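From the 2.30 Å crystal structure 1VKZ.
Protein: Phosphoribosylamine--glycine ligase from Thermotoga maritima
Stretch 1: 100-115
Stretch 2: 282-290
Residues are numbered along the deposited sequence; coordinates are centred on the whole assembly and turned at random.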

# COMPACT_ATOMS: atom_id res chain seq x y z
N VAL A 100 9.48 14.19 -4.69
CA VAL A 100 8.89 13.96 -3.37
C VAL A 100 8.74 12.46 -3.18
O VAL A 100 8.95 11.96 -2.07
N ALA A 101 8.41 11.78 -4.28
CA ALA A 101 8.25 10.32 -4.30
C ALA A 101 9.55 9.54 -4.08
O ALA A 101 9.49 8.33 -3.84
N ARG A 102 10.71 10.21 -4.15
CA ARG A 102 11.99 9.66 -3.63
C ARG A 102 11.89 9.22 -2.18
O ARG A 102 12.70 8.42 -1.70
N LEU A 103 10.94 9.78 -1.45
CA LEU A 103 10.68 9.35 -0.12
C LEU A 103 10.35 7.87 -0.09
O LEU A 103 10.74 7.19 0.87
N GLU A 104 9.61 7.38 -1.12
CA GLU A 104 9.36 5.94 -1.26
C GLU A 104 10.42 5.30 -2.13
O GLU A 104 10.84 4.19 -1.85
N GLY A 105 10.87 5.99 -3.16
CA GLY A 105 11.73 5.40 -4.20
C GLY A 105 13.18 5.13 -3.83
O GLY A 105 13.81 4.26 -4.42
N SER A 106 13.70 5.91 -2.90
CA SER A 106 15.03 5.80 -2.38
C SER A 106 14.95 5.72 -0.87
O SER A 106 14.78 6.75 -0.19
N LYS A 107 15.09 4.51 -0.33
CA LYS A 107 15.08 4.31 1.08
C LYS A 107 16.26 5.02 1.76
O LYS A 107 16.15 5.42 2.90
N VAL A 108 17.37 5.21 1.05
CA VAL A 108 18.47 6.00 1.56
C VAL A 108 18.11 7.47 1.67
O VAL A 108 18.37 8.09 2.71
N TYR A 109 17.56 8.05 0.60
CA TYR A 109 17.11 9.42 0.67
C TYR A 109 16.16 9.59 1.83
O TYR A 109 16.24 10.57 2.55
N ALA A 110 15.25 8.63 2.04
CA ALA A 110 14.21 8.79 3.05
C ALA A 110 14.84 8.93 4.40
O ALA A 110 14.43 9.78 5.20
N LYS A 111 15.89 8.15 4.65
CA LYS A 111 16.59 8.18 5.94
C LYS A 111 17.32 9.46 6.21
O LYS A 111 17.35 9.93 7.34
N ARG A 112 17.94 10.02 5.17
CA ARG A 112 18.67 11.26 5.34
C ARG A 112 17.72 12.42 5.56
O ARG A 112 17.99 13.34 6.32
N PHE A 113 16.61 12.33 4.87
CA PHE A 113 15.52 13.27 5.01
C PHE A 113 15.07 13.31 6.47
O PHE A 113 15.04 14.36 7.11
N MSE A 114 14.73 12.14 7.00
CA MSE A 114 14.25 12.06 8.36
C MSE A 114 15.28 12.55 9.44
O MSE A 114 14.93 13.20 10.43
N LYS A 115 16.55 12.21 9.24
CA LYS A 115 17.59 12.71 10.13
C LYS A 115 17.58 14.24 10.09
O LYS A 115 17.55 14.88 11.12
N TYR A 282 8.01 5.04 15.35
CA TYR A 282 9.14 5.17 14.42
C TYR A 282 8.67 4.86 13.01
O TYR A 282 7.85 3.95 12.79
N ILE A 283 9.19 5.65 12.06
CA ILE A 283 8.92 5.45 10.64
C ILE A 283 9.88 4.45 10.05
O ILE A 283 11.07 4.73 9.95
N LEU A 284 9.32 3.30 9.64
CA LEU A 284 10.04 2.24 8.97
C LEU A 284 10.22 2.52 7.51
O LEU A 284 11.19 2.04 6.92
N GLU A 285 9.27 3.25 6.93
CA GLU A 285 9.30 3.60 5.53
C GLU A 285 8.13 4.48 5.19
O GLU A 285 7.13 4.52 5.89
N TYR A 286 8.29 5.19 4.10
CA TYR A 286 7.28 6.04 3.49
C TYR A 286 6.79 5.33 2.22
O TYR A 286 7.58 4.79 1.46
N ASN A 287 5.48 5.31 2.02
CA ASN A 287 4.92 5.02 0.71
C ASN A 287 4.07 6.21 0.30
O ASN A 287 3.54 6.92 1.14
N VAL A 288 4.02 6.47 -0.99
CA VAL A 288 3.34 7.68 -1.50
C VAL A 288 2.05 7.32 -2.18
O VAL A 288 1.66 7.93 -3.15
N ARG A 289 1.40 6.30 -1.66
CA ARG A 289 0.08 5.94 -2.07
C ARG A 289 -0.49 5.04 -0.98
O ARG A 289 0.21 4.68 -0.05
N LEU A 290 -1.75 4.67 -1.10
CA LEU A 290 -2.40 3.91 -0.04
C LEU A 290 -2.07 2.48 -0.25
O LEU A 290 -1.77 2.11 -1.38

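Two helical segments, joined at Ser 106, lie against the strand 282-287 and the loop that follows it, and the contact divides into a polar middle with apolar packing on either side of it in sequence. It opens quietly: Ala 101, its CA-to-CB bond sideways to the partner, rests CB 4.2 Å from CG2 of Val 288, whose own side chain (m) points toward the helix.

Leu 103 (m, t) points toward the strand and sets CD2 4.0 Å from CD2 of the Tyr 286 ring. Its carbonyl is served by a water, which donates to Leu 103 O at 2.6 Å and accepts from Tyr 286 N at 3.2 Å, so the water bridges the two backbones at this point.

Glu 104 is the polar anchor. Fully extended through chi1 and chi2 (t, t), it runs past Tyr 286, with CG 3.4 Å from Tyr 286 O, and reaches the turn out of the strand. There OE1 accepts a hydrogen bond from Val 288 N at 2.9 Å and a nearly straight 162°, capturing a main-chain donor just where the strand ends. OE2 lies 3.6 Å from NH2 of Arg 289, a long salt bridge that adds charge pairing to that precise bond. The close approach also brings Glu 104 CA within 3.4 Å of Tyr 286 O, a CA-H...O contact.

Ser 106 (t) does not reach the strand; its OG caps the second helix, accepting from Tyr 109 N at 3.0 Å, and also has a partner elsewhere in the structure. Lys 107 starts sideways, but its long chain (m, t, t, m) brings NZ to OE1 of Glu 285 (p, t) at 2.6 Å, a salt bridge with a hydrogen bond in it. A second water accepts from Lys 107 NZ at 3.0 Å and lies 3.1 Å from Glu 104 O and 3.3 Å from Tyr 286 O, joining both helices to the strand.

Farther along, apolar packing returns around Tyr 286 (m), which points toward the helices and has more area covered than any other residue here. Ala 110 meets the edge of its ring, CB to CD2 at 4.1 Å. Phe 113 (t) brings CD2 to 4.1 Å from Tyr 286 CE2. Selenomethionine Met 114 (m, t) bridges two strand residues: CG is 3.8 Å from Tyr 286 CE2, and SE is 3.8 Å from CB of Ile 283 (m, t). The rule is economical: one large aromatic gathers many small contacts, while charged side chains pair between the apolar ones.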

# COMPACT_ATOMS: atom_id res chain seq x y z
CB VAL A 100 7.51 14.62 -3.21
CG1 VAL A 100 6.94 14.29 -1.88
CG2 VAL A 100 7.61 16.10 -3.37
CB ALA A 101 7.56 9.88 -5.60
CB ARG A 102 13.10 10.69 -3.64
CG ARG A 102 13.50 11.23 -4.91
CD ARG A 102 14.74 12.08 -4.75
NE ARG A 102 15.94 11.25 -4.67
CZ ARG A 102 17.12 11.64 -4.19
NH1 ARG A 102 17.29 12.87 -3.72
NH2 ARG A 102 18.14 10.78 -4.19
CB LEU A 103 9.53 10.15 0.48
CG LEU A 103 9.82 11.58 0.87
CD1 LEU A 103 8.56 12.14 1.50
CD2 LEU A 103 10.95 11.70 1.86
CB GLU A 104 7.96 5.61 -1.83
CG GLU A 104 7.68 4.08 -1.85
CD GLU A 104 6.33 3.61 -2.46
OE1 GLU A 104 5.26 4.28 -2.39
OE2 GLU A 104 6.33 2.49 -3.01
CB SER A 106 15.85 7.03 -2.76
OG SER A 106 17.15 6.96 -2.20
CB LYS A 107 15.04 2.83 1.40
CG LYS A 107 13.68 2.23 1.20
CD LYS A 107 13.60 0.77 1.69
CE LYS A 107 12.20 0.15 1.45
NZ LYS A 107 11.23 0.71 2.43
CB VAL A 108 19.69 5.91 0.68
CG1 VAL A 108 20.81 6.76 1.26
CG2 VAL A 108 20.12 4.44 0.56
CB TYR A 109 16.46 9.88 -0.62
CG TYR A 109 15.80 11.26 -0.52
CD1 TYR A 109 16.54 12.41 -0.69
CD2 TYR A 109 14.45 11.39 -0.25
CE1 TYR A 109 15.95 13.67 -0.62
CE2 TYR A 109 13.85 12.63 -0.16
CZ TYR A 109 14.61 13.76 -0.35
OH TYR A 109 14.03 14.98 -0.26
CB ALA A 110 13.23 7.62 3.01
CB LYS A 111 17.58 7.03 6.03
CG LYS A 111 16.94 5.75 6.36
CD LYS A 111 16.23 5.84 7.71
CE LYS A 111 16.33 4.55 8.52
NZ LYS A 111 16.06 4.78 9.98
CB ARG A 112 19.60 11.46 4.16
CG ARG A 112 20.87 10.65 4.36
CD ARG A 112 21.55 10.25 3.11
NE ARG A 112 22.76 9.47 3.35
CZ ARG A 112 23.59 9.10 2.39
NH1 ARG A 112 23.33 9.41 1.12
NH2 ARG A 112 24.69 8.42 2.69
CB PHE A 113 14.38 12.82 4.10
CG PHE A 113 13.15 13.64 4.22
CD1 PHE A 113 13.07 14.87 3.60
CD2 PHE A 113 12.09 13.21 4.97
CE1 PHE A 113 11.92 15.62 3.72
CE2 PHE A 113 10.94 13.98 5.10
CZ PHE A 113 10.87 15.17 4.48
CB MSE A 114 13.84 10.63 8.62
CG MSE A 114 12.68 10.18 7.81
SE MSE A 114 12.12 8.38 8.34
CE MSE A 114 12.93 7.20 6.96
CB LYS A 115 18.96 12.16 9.72
CG LYS A 115 20.03 12.20 10.84
CD LYS A 115 21.46 12.30 10.28
CE LYS A 115 21.89 11.06 9.50
NZ LYS A 115 23.13 11.25 8.66
CB TYR A 282 10.25 4.18 14.79
CG TYR A 282 10.92 4.49 16.08
CD1 TYR A 282 10.31 4.22 17.30
CD2 TYR A 282 12.18 5.05 16.10
CE1 TYR A 282 10.94 4.51 18.49
CE2 TYR A 282 12.82 5.36 17.30
CZ TYR A 282 12.20 5.09 18.48
OH TYR A 282 12.85 5.38 19.65
CB ILE A 283 9.01 6.76 9.85
CG1 ILE A 283 7.97 7.74 10.39
CG2 ILE A 283 8.79 6.48 8.37
CD1 ILE A 283 7.93 9.06 9.69
CB LEU A 284 9.29 0.92 9.10
CG LEU A 284 9.16 0.43 10.54
CD1 LEU A 284 8.48 -0.92 10.54
CD2 LEU A 284 10.51 0.39 11.18
CB GLU A 285 9.29 2.36 4.62
CG GLU A 285 7.97 1.65 4.58
CD GLU A 285 8.01 0.34 3.83
OE1 GLU A 285 9.12 -0.22 3.56
OE2 GLU A 285 6.90 -0.14 3.52
CB TYR A 286 7.92 7.36 3.08
CG TYR A 286 8.25 8.34 4.17
CD1 TYR A 286 7.29 8.77 5.07
CD2 TYR A 286 9.52 8.88 4.28
CE1 TYR A 286 7.60 9.67 6.07
CE2 TYR A 286 9.84 9.79 5.25
CZ TYR A 286 8.88 10.17 6.14
OH TYR A 286 9.19 11.10 7.08
CB ASN A 287 4.12 3.71 0.73
CG ASN A 287 5.01 2.49 1.00
OD1 ASN A 287 6.26 2.60 1.15
ND2 ASN A 287 4.38 1.31 1.05
CB VAL A 288 4.23 8.48 -2.47
CG1 VAL A 288 5.43 9.08 -1.70
CG2 VAL A 288 4.67 7.62 -3.63
CB ARG A 289 0.13 5.24 -3.42
CG ARG A 289 1.27 4.25 -3.58
CD ARG A 289 1.21 3.06 -2.64
NE ARG A 289 2.35 2.16 -2.79
CZ ARG A 289 2.49 1.00 -2.14
NH1 ARG A 289 1.56 0.58 -1.28
NH2 ARG A 289 3.57 0.25 -2.35
CB LEU A 290 -3.90 4.08 -0.14
CG LEU A 290 -4.38 5.52 -0.02
CD1 LEU A 290 -5.84 5.55 -0.40
CD2 LEU A 290 -4.10 6.02 1.40
O HOH W 1 10.90 5.03 2.31
O HOH W 2 9.81 2.58 0.58